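Local coordinates for protein endo-n-acetyl-beta-d-glucosaminidase (Hypocrea jecorina, PDB 4AC1) that probably hydrolyses the chitobiose core of N-linked glycans, as a glycoside hydrolase family 18 endo-beta-N-acetylglucosaminidase responsible for deglycosylating the fungus's own cellulases, at residues A113-Q118 with A144-D149; T188-G193 with D204-N209; G195-T200 with V216-L221. All coordinates share one frame; numbering follows the deposited sequence.

Contact 1: residues A113-Q118 with A144-D149. With ZN (zinc ion), chain M.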
# COMPACT_ATOMS: atom_id res chain seq x y z
N ALA A 113 11.30 -12.35 -6.20
CA ALA A 113 10.38 -12.51 -5.08
C ALA A 113 8.93 -12.40 -5.57
O ALA A 113 8.07 -13.18 -5.16
CB ALA A 113 10.67 -11.48 -4.01
N ILE A 114 8.67 -11.44 -6.46
CA ILE A 114 7.35 -11.31 -7.03
C ILE A 114 6.90 -12.62 -7.72
O ILE A 114 5.76 -13.07 -7.56
CB ILE A 114 7.30 -10.12 -8.01
CG1 ILE A 114 7.43 -8.80 -7.23
CG2 ILE A 114 6.02 -10.17 -8.83
CD1 ILE A 114 7.85 -7.63 -8.09
N VAL A 115 7.80 -13.22 -8.50
CA VAL A 115 7.51 -14.48 -9.20
C VAL A 115 7.34 -15.61 -8.19
O VAL A 115 6.35 -16.36 -8.24
CB VAL A 115 8.61 -14.83 -10.22
CG1 VAL A 115 8.44 -16.25 -10.75
CG2 VAL A 115 8.60 -13.83 -11.36
N ASN A 116 8.30 -15.75 -7.27
CA ASN A 116 8.32 -16.89 -6.36
C ASN A 116 7.14 -16.92 -5.40
O ASN A 116 6.66 -18.00 -5.02
CB ASN A 116 9.63 -16.96 -5.58
CG ASN A 116 10.83 -17.31 -6.45
OD1 ASN A 116 10.69 -17.99 -7.47
ND2 ASN A 116 12.00 -16.86 -6.05
N PHE A 117 6.65 -15.75 -5.01
CA PHE A 117 5.56 -15.67 -4.02
C PHE A 117 4.24 -15.33 -4.68
O PHE A 117 3.23 -15.13 -4.00
CB PHE A 117 5.99 -14.79 -2.85
CG PHE A 117 7.16 -15.38 -2.14
CD1 PHE A 117 6.99 -16.46 -1.28
CD2 PHE A 117 8.45 -14.98 -2.45
CE1 PHE A 117 8.08 -17.08 -0.68
CE2 PHE A 117 9.55 -15.59 -1.85
CZ PHE A 117 9.36 -16.65 -0.97
N GLN A 118 4.26 -15.32 -6.01
CA GLN A 118 3.07 -15.24 -6.84
C GLN A 118 2.23 -13.99 -6.53
O GLN A 118 1.00 -14.02 -6.46
CB GLN A 118 2.26 -16.55 -6.77
CG GLN A 118 3.08 -17.75 -7.26
CD GLN A 118 2.36 -19.09 -7.18
OE1 GLN A 118 1.52 -19.32 -6.32
NE2 GLN A 118 2.73 -20.00 -8.07
N ALA A 144 7.66 -3.20 -17.69
CA ALA A 144 8.22 -3.93 -18.82
C ALA A 144 8.25 -5.44 -18.57
O ALA A 144 7.85 -6.22 -19.43
CB ALA A 144 9.63 -3.40 -19.18
N ASP A 145 8.71 -5.84 -17.39
CA ASP A 145 8.88 -7.26 -17.08
C ASP A 145 7.60 -8.00 -16.73
O ASP A 145 7.47 -9.20 -17.03
CB ASP A 145 9.87 -7.45 -15.93
CG ASP A 145 11.28 -7.07 -16.30
OD1 ASP A 145 11.56 -6.77 -17.49
OD2 ASP A 145 12.14 -7.08 -15.40
N PHE A 146 6.66 -7.32 -16.09
CA PHE A 146 5.46 -7.99 -15.56
C PHE A 146 4.18 -7.75 -16.34
O PHE A 146 3.15 -8.35 -16.02
CB PHE A 146 5.28 -7.70 -14.07
CG PHE A 146 6.30 -8.39 -13.21
CD1 PHE A 146 6.16 -9.73 -12.88
CD2 PHE A 146 7.41 -7.70 -12.76
CE1 PHE A 146 7.12 -10.37 -12.11
CE2 PHE A 146 8.36 -8.33 -11.97
CZ PHE A 146 8.22 -9.67 -11.65
N GLY A 147 4.21 -6.89 -17.36
CA GLY A 147 3.04 -6.67 -18.18
C GLY A 147 2.10 -5.59 -17.66
O GLY A 147 2.27 -5.05 -16.55
N PRO A 148 1.09 -5.26 -18.46
CA PRO A 148 0.23 -4.12 -18.19
C PRO A 148 -0.77 -4.37 -17.06
O PRO A 148 -1.31 -3.40 -16.53
CB PRO A 148 -0.50 -3.90 -19.52
CG PRO A 148 -0.46 -5.25 -20.18
CD PRO A 148 0.85 -5.83 -19.80
N ASP A 149 -1.05 -5.63 -16.72
CA ASP A 149 -2.07 -5.97 -15.72
C ASP A 149 -1.49 -6.24 -14.33
O ASP A 149 -2.26 -6.38 -13.38
CB ASP A 149 -2.95 -7.13 -16.20
CG ASP A 149 -3.85 -6.76 -17.37
OD1 ASP A 149 -4.97 -6.26 -17.14
OD2 ASP A 149 -3.44 -6.98 -18.52
ZN ZN M . -5.29 -5.98 -19.42
O HOH W 1 -7.40 -5.77 -18.86
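Phe146 pushes the far end of its ring against Ile114 and Val115, and this purely apolar meeting is the whole of the contact. Ile114 gives the broader surface: its CG2 lies 3.5 Å from Phe146 CE1, while its CD1 comes to 4.0 Å from Phe146 CE2. Both methyls come in from one side of the ring plane, obliquely, toward the outer carbons CE1, CZ and CE2. With chi1 at -69°, CG1 lies beside the backbone N and CG2 anti to it, and both branches present themselves to the ring. Val115 approaches differently, its CG2 standing at the ring edge near the ring plane, 3.8 Å from Phe146 CE1. A valine suits this exposed place, its compact branched side chain putting a methyl on the ring. Phe150 stacks on Phe146 and also touches Ile114, which ties the two together.

Both helices end close by. Gln118, with positive phi, is the C' residue of a Schellman motif in which Leu119 N bonds to Ile114 O and Gln118 N reaches Val115 O at 3.2 Å. After Phe146 the chain turns at Gly147, whose positive phi is readily adopted by a residue without a beta carbon.

Metal binding adds a separate feature beyond that turn. Asp149 chelates a zinc ion through both carboxylate oxygens, OD1 and OD2 each 2.3 Å from the metal; a water and one further ligand atom also bind it.

The pairing joins the C-terminal ends of helices 100-116 and 132-146, successive outer helices of the beta/alpha (TIM) barrel of family 18.

Contact 2: residues T188-G193 with D204-N209. With ZN (zinc ion), chain I; ACT (acetate ion), chain D.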
# COMPACT_ATOMS: atom_id res chain seq x y z
N THR A 188 -2.49 6.91 -0.57
CA THR A 188 -2.10 8.25 -0.14
C THR A 188 -2.23 8.38 1.38
O THR A 188 -3.30 8.14 1.94
CB THR A 188 -2.89 9.32 -0.92
OG1 THR A 188 -2.70 9.11 -2.33
CG2 THR A 188 -2.39 10.71 -0.62
N GLN A 189 -1.12 8.71 2.03
CA GLN A 189 -1.08 8.67 3.49
C GLN A 189 -1.61 9.98 4.10
O GLN A 189 -0.88 10.97 4.19
CB GLN A 189 0.33 8.35 3.99
CG GLN A 189 1.00 7.18 3.26
CD GLN A 189 2.27 6.70 3.93
OE1 GLN A 189 2.33 6.62 5.16
NE2 GLN A 189 3.29 6.37 3.15
N PHE A 190 -2.89 9.97 4.49
CA PHE A 190 -3.53 11.09 5.18
C PHE A 190 -3.36 10.94 6.70
O PHE A 190 -4.34 10.79 7.46
CB PHE A 190 -5.03 11.20 4.84
CG PHE A 190 -5.31 11.59 3.40
CD1 PHE A 190 -5.34 10.63 2.38
CD2 PHE A 190 -5.58 12.92 3.07
CE1 PHE A 190 -5.62 10.99 1.07
CE2 PHE A 190 -5.86 13.29 1.75
CZ PHE A 190 -5.88 12.32 0.75
N TYR A 191 -2.11 10.97 7.13
CA TYR A 191 -1.77 10.83 8.55
C TYR A 191 -0.33 11.26 8.77
O TYR A 191 0.35 11.67 7.82
CB TYR A 191 -2.04 9.40 9.06
CG TYR A 191 -1.58 8.25 8.19
CD1 TYR A 191 -0.30 7.70 8.32
CD2 TYR A 191 -2.48 7.61 7.31
CE1 TYR A 191 0.10 6.58 7.55
CE2 TYR A 191 -2.10 6.51 6.56
CZ TYR A 191 -0.81 6.00 6.68
OH TYR A 191 -0.47 4.90 5.91
N SER A 192 0.12 11.20 10.03
CA SER A 192 1.49 11.55 10.42
C SER A 192 1.81 13.03 10.22
O SER A 192 2.98 13.43 10.27
CB SER A 192 2.53 10.67 9.72
OG SER A 192 2.30 9.32 10.08
N GLY A 193 0.77 13.84 10.04
CA GLY A 193 0.93 15.27 9.87
C GLY A 193 0.78 15.72 8.43
O GLY A 193 0.63 16.90 8.16
N ASP A 204 -9.41 17.19 -2.22
CA ASP A 204 -9.75 18.12 -3.32
C ASP A 204 -8.51 18.84 -3.88
O ASP A 204 -8.39 19.03 -5.09
CB ASP A 204 -10.76 19.18 -2.87
CG ASP A 204 -12.19 18.63 -2.63
OD1 ASP A 204 -12.57 17.56 -3.13
OD2 ASP A 204 -12.95 19.33 -1.93
N ARG A 205 -7.61 19.25 -2.99
CA ARG A 205 -6.37 19.91 -3.42
C ARG A 205 -5.50 18.96 -4.26
O ARG A 205 -4.90 19.37 -5.27
CB ARG A 205 -5.61 20.44 -2.20
CG ARG A 205 -4.49 21.43 -2.52
CD ARG A 205 -3.84 22.00 -1.26
NE ARG A 205 -4.78 22.71 -0.41
CZ ARG A 205 -5.27 22.28 0.75
NH1 ARG A 205 -4.90 21.10 1.24
NH2 ARG A 205 -6.13 23.03 1.42
N ILE A 206 -5.44 17.70 -3.85
CA ILE A 206 -4.68 16.70 -4.59
C ILE A 206 -5.28 16.52 -6.00
O ILE A 206 -4.55 16.50 -6.99
CB ILE A 206 -4.65 15.38 -3.81
CG1 ILE A 206 -3.73 15.50 -2.59
CG2 ILE A 206 -4.22 14.24 -4.72
CD1 ILE A 206 -3.92 14.41 -1.54
N VAL A 207 -6.60 16.42 -6.08
CA VAL A 207 -7.28 16.27 -7.37
C VAL A 207 -7.00 17.48 -8.27
O VAL A 207 -6.70 17.32 -9.47
CB VAL A 207 -8.79 16.02 -7.22
CG1 VAL A 207 -9.50 16.10 -8.57
CG2 VAL A 207 -9.03 14.66 -6.57
N ALA A 208 -7.05 18.67 -7.68
CA ALA A 208 -6.77 19.91 -8.41
C ALA A 208 -5.31 20.01 -8.87
O ALA A 208 -5.00 20.76 -9.79
CB ALA A 208 -7.15 21.12 -7.57
N ASN A 209 -4.42 19.25 -8.24
CA ASN A 209 -3.00 19.19 -8.60
C ASN A 209 -2.70 18.10 -9.65
O ASN A 209 -1.53 17.79 -9.90
CB ASN A 209 -2.12 18.99 -7.36
CG ASN A 209 -0.71 19.53 -7.56
OD1 ASN A 209 -0.51 20.53 -8.26
ND2 ASN A 209 0.27 18.88 -6.95
ZN ZN I . 0.88 22.07 -8.38
C ACT D . 2.42 3.41 5.08
O ACT D . 1.87 3.75 6.15
OXT ACT D . 3.66 3.55 5.03
CH3 ACT D . 1.62 2.89 3.94
O HOH W 2 2.09 23.69 -8.71
O HOH W 3 2.17 20.85 -9.25
O HOH W 4 -0.61 23.48 -7.62
O HOH W 5 0.13 22.42 -10.12
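Ile206 reaches from its helix to Phe190 and Thr188, with its terminal CD1 making every close approach. That methyl sits 3.7 Å from Phe190 CZ, oblique to the ring, and meets Thr188 CG2 tip to tip at 4.1 Å. The isoleucine is drawn out by a chi2 of 163°, which carries CD1 well beyond the helix surface; threonine suits the strand position because its methyl faces the helix while OG1 makes a weak hydrogen bond back to Tyr186 O.

The next shell fixes these groups. Phe190 is the centre of an inverse gamma turn where the chain leaves strand 185-189; Met197 packs on its ring, and Gln220 touches the side chain near CB. Val216 touches both Thr188 and Ile206, adding another apolar side chain.

Farther out, polar groups flank both ends. Tyr191 OH donates to O of an acetate ion, probably from the crystallisation liquor, at 2.6 Å, with that oxygen in the plane of the phenol, and Gln189 CB lies over one ring face. Gln189 also shares a zinc ion with Glu127, and its NE2 is anchored on Ala155 O. Beyond the helix end, Asn209 OD1 binds another zinc ion at 2.1 Å; Asp163 and four waters complete six ligands, while Asn209 ND2 holds Leu161 O and so steadies the amide.

Strand against following helix is the first half of a beta-alpha-beta crossover of the TIM barrel, with Gln189 at, and Tyr191 just past, the strand's C-terminal end, where active sites of this fold open.

Contact 3: residues G195-T200 with V216-L221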
# COMPACT_ATOMS: atom_id res chain seq x y z
N GLY A 195 -1.54 14.97 6.02
CA GLY A 195 -2.87 15.20 5.45
C GLY A 195 -3.96 14.71 6.36
O GLY A 195 -3.71 14.00 7.32
N SER A 196 -5.19 15.09 6.04
CA SER A 196 -6.33 14.72 6.86
C SER A 196 -7.56 14.40 6.03
O SER A 196 -7.89 15.12 5.09
CB SER A 196 -6.67 15.84 7.85
OG SER A 196 -7.84 15.51 8.57
N MET A 197 -8.23 13.31 6.40
CA MET A 197 -9.53 12.96 5.84
C MET A 197 -10.70 13.46 6.70
O MET A 197 -11.83 13.04 6.48
CB MET A 197 -9.64 11.44 5.59
CG MET A 197 -8.84 10.95 4.39
SD MET A 197 -9.35 11.67 2.80
CE MET A 197 -10.94 10.88 2.58
N ALA A 198 -10.44 14.37 7.64
CA ALA A 198 -11.51 14.93 8.49
C ALA A 198 -12.41 15.92 7.74
O ALA A 198 -13.53 16.20 8.18
CB ALA A 198 -10.94 15.57 9.76
N ASP A 199 -11.92 16.46 6.63
CA ASP A 199 -12.76 17.17 5.65
C ASP A 199 -12.22 16.92 4.25
O ASP A 199 -11.18 16.25 4.08
CB ASP A 199 -12.90 18.68 5.97
CG ASP A 199 -11.58 19.43 5.93
OD1 ASP A 199 -10.71 19.16 5.07
OD2 ASP A 199 -11.42 20.35 6.77
N THR A 200 -12.91 17.43 3.24
CA THR A 200 -12.55 17.16 1.86
C THR A 200 -11.38 17.98 1.31
O THR A 200 -10.94 17.75 0.19
CB THR A 200 -13.73 17.45 0.93
OG1 THR A 200 -14.11 18.82 1.06
CG2 THR A 200 -14.90 16.56 1.25
N VAL A 216 -6.50 8.13 -6.46
CA VAL A 216 -6.16 8.59 -5.11
C VAL A 216 -6.97 7.78 -4.08
O VAL A 216 -8.17 8.00 -3.90
CB VAL A 216 -6.40 10.11 -4.94
CG1 VAL A 216 -5.95 10.55 -3.55
CG2 VAL A 216 -5.64 10.89 -6.00
N VAL A 217 -6.29 6.82 -3.48
CA VAL A 217 -6.84 6.03 -2.38
C VAL A 217 -6.55 6.77 -1.08
O VAL A 217 -5.42 7.20 -0.82
CB VAL A 217 -6.20 4.61 -2.36
CG1 VAL A 217 -6.42 3.91 -1.04
CG2 VAL A 217 -6.77 3.78 -3.49
N ALA A 218 -7.60 6.96 -0.29
CA ALA A 218 -7.51 7.63 1.01
C ALA A 218 -6.95 6.72 2.08
O ALA A 218 -7.66 5.86 2.62
CB ALA A 218 -8.85 8.16 1.41
N GLY A 219 -5.68 6.90 2.40
CA GLY A 219 -5.02 6.12 3.42
C GLY A 219 -5.36 6.57 4.81
O GLY A 219 -5.41 7.78 5.09
N GLN A 220 -5.55 5.59 5.68
CA GLN A 220 -5.97 5.80 7.07
C GLN A 220 -5.22 4.90 8.04
O GLN A 220 -5.01 3.71 7.79
CB GLN A 220 -7.46 5.47 7.21
CG GLN A 220 -8.37 6.46 6.48
CD GLN A 220 -8.48 7.76 7.24
OE1 GLN A 220 -9.29 7.88 8.16
NE2 GLN A 220 -7.65 8.73 6.88
N LEU A 221 -4.82 5.48 9.17
CA LEU A 221 -4.41 4.66 10.30
C LEU A 221 -5.63 3.91 10.84
O LEU A 221 -6.71 4.48 10.97
CB LEU A 221 -3.80 5.53 11.41
CG LEU A 221 -2.47 6.22 11.09
CD1 LEU A 221 -2.05 7.08 12.27
CD2 LEU A 221 -1.37 5.22 10.76
O HOH W 6 -6.92 11.36 8.12
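Met197 and Gln220 cross at about a right angle, the methionine's CG resting 3.5 Å from Gln220 NE2. From this crossing the thioether curls down to Ala218: CE comes to 3.6 Å from Ala218 CB, and SD to 3.8 Å from the same methyl. The bends at chi2 (-62°) and chi3 fold the flexible chain over the strand, and the small alanine admits it closely. Met197 also touches Leu242, so the side chain lies between strand 216-221 and helix 232-246.

Gln220 is bent too, at chi2, and this brings its amide back over its own strand. NE2 donates to Gly219 O at 3.0 Å, the donor standing above the carbonyl plane (35° out of it) while the oxygen lies close to the amide plane of the glutamine. A second bond from Gln220 NE2 runs to water 6, also 3.0 Å away, and the water accepts as well from Met197 N at 2.9 Å. A buried amide nitrogen thus has two acceptors, which would limit its rotation, and loop and strand gain a polar bridge beside the apolar one.

The loop has its own bracing. Ser196 OG accepts from Ala198 N, an ST turn, and Asp199 caps a backbone N just past the loop, in the turn that leads into helix 201-208.

Residues 195-200 form the last part of the link from strand 185-189 to helix 201-208, here folded against the next parallel strand of the TIM barrel.

Contacts 2 and 3 interlock: their segments alternate along the chain, their centres lie 7 Å apart, and strands 185-189 and 216-221 are parallel neighbours. Thr188 O is 2.7 Å from Gly219 N and Thr188 N is 3.0 Å from Val217 O, both probable hydrogen bonds, while Tyr191 packs on Leu221. Contact 1 stands across the chain's centre, about 29 Å from each of the others between centres, and joins two helices earlier in the chain of the same barrel. Contact 2 reaches toward the active-site end of the barrel: the side chain of Thr188 is about 10 Å from that of Asp125, which with Glu127 belongs to the family's DxDxE sequence.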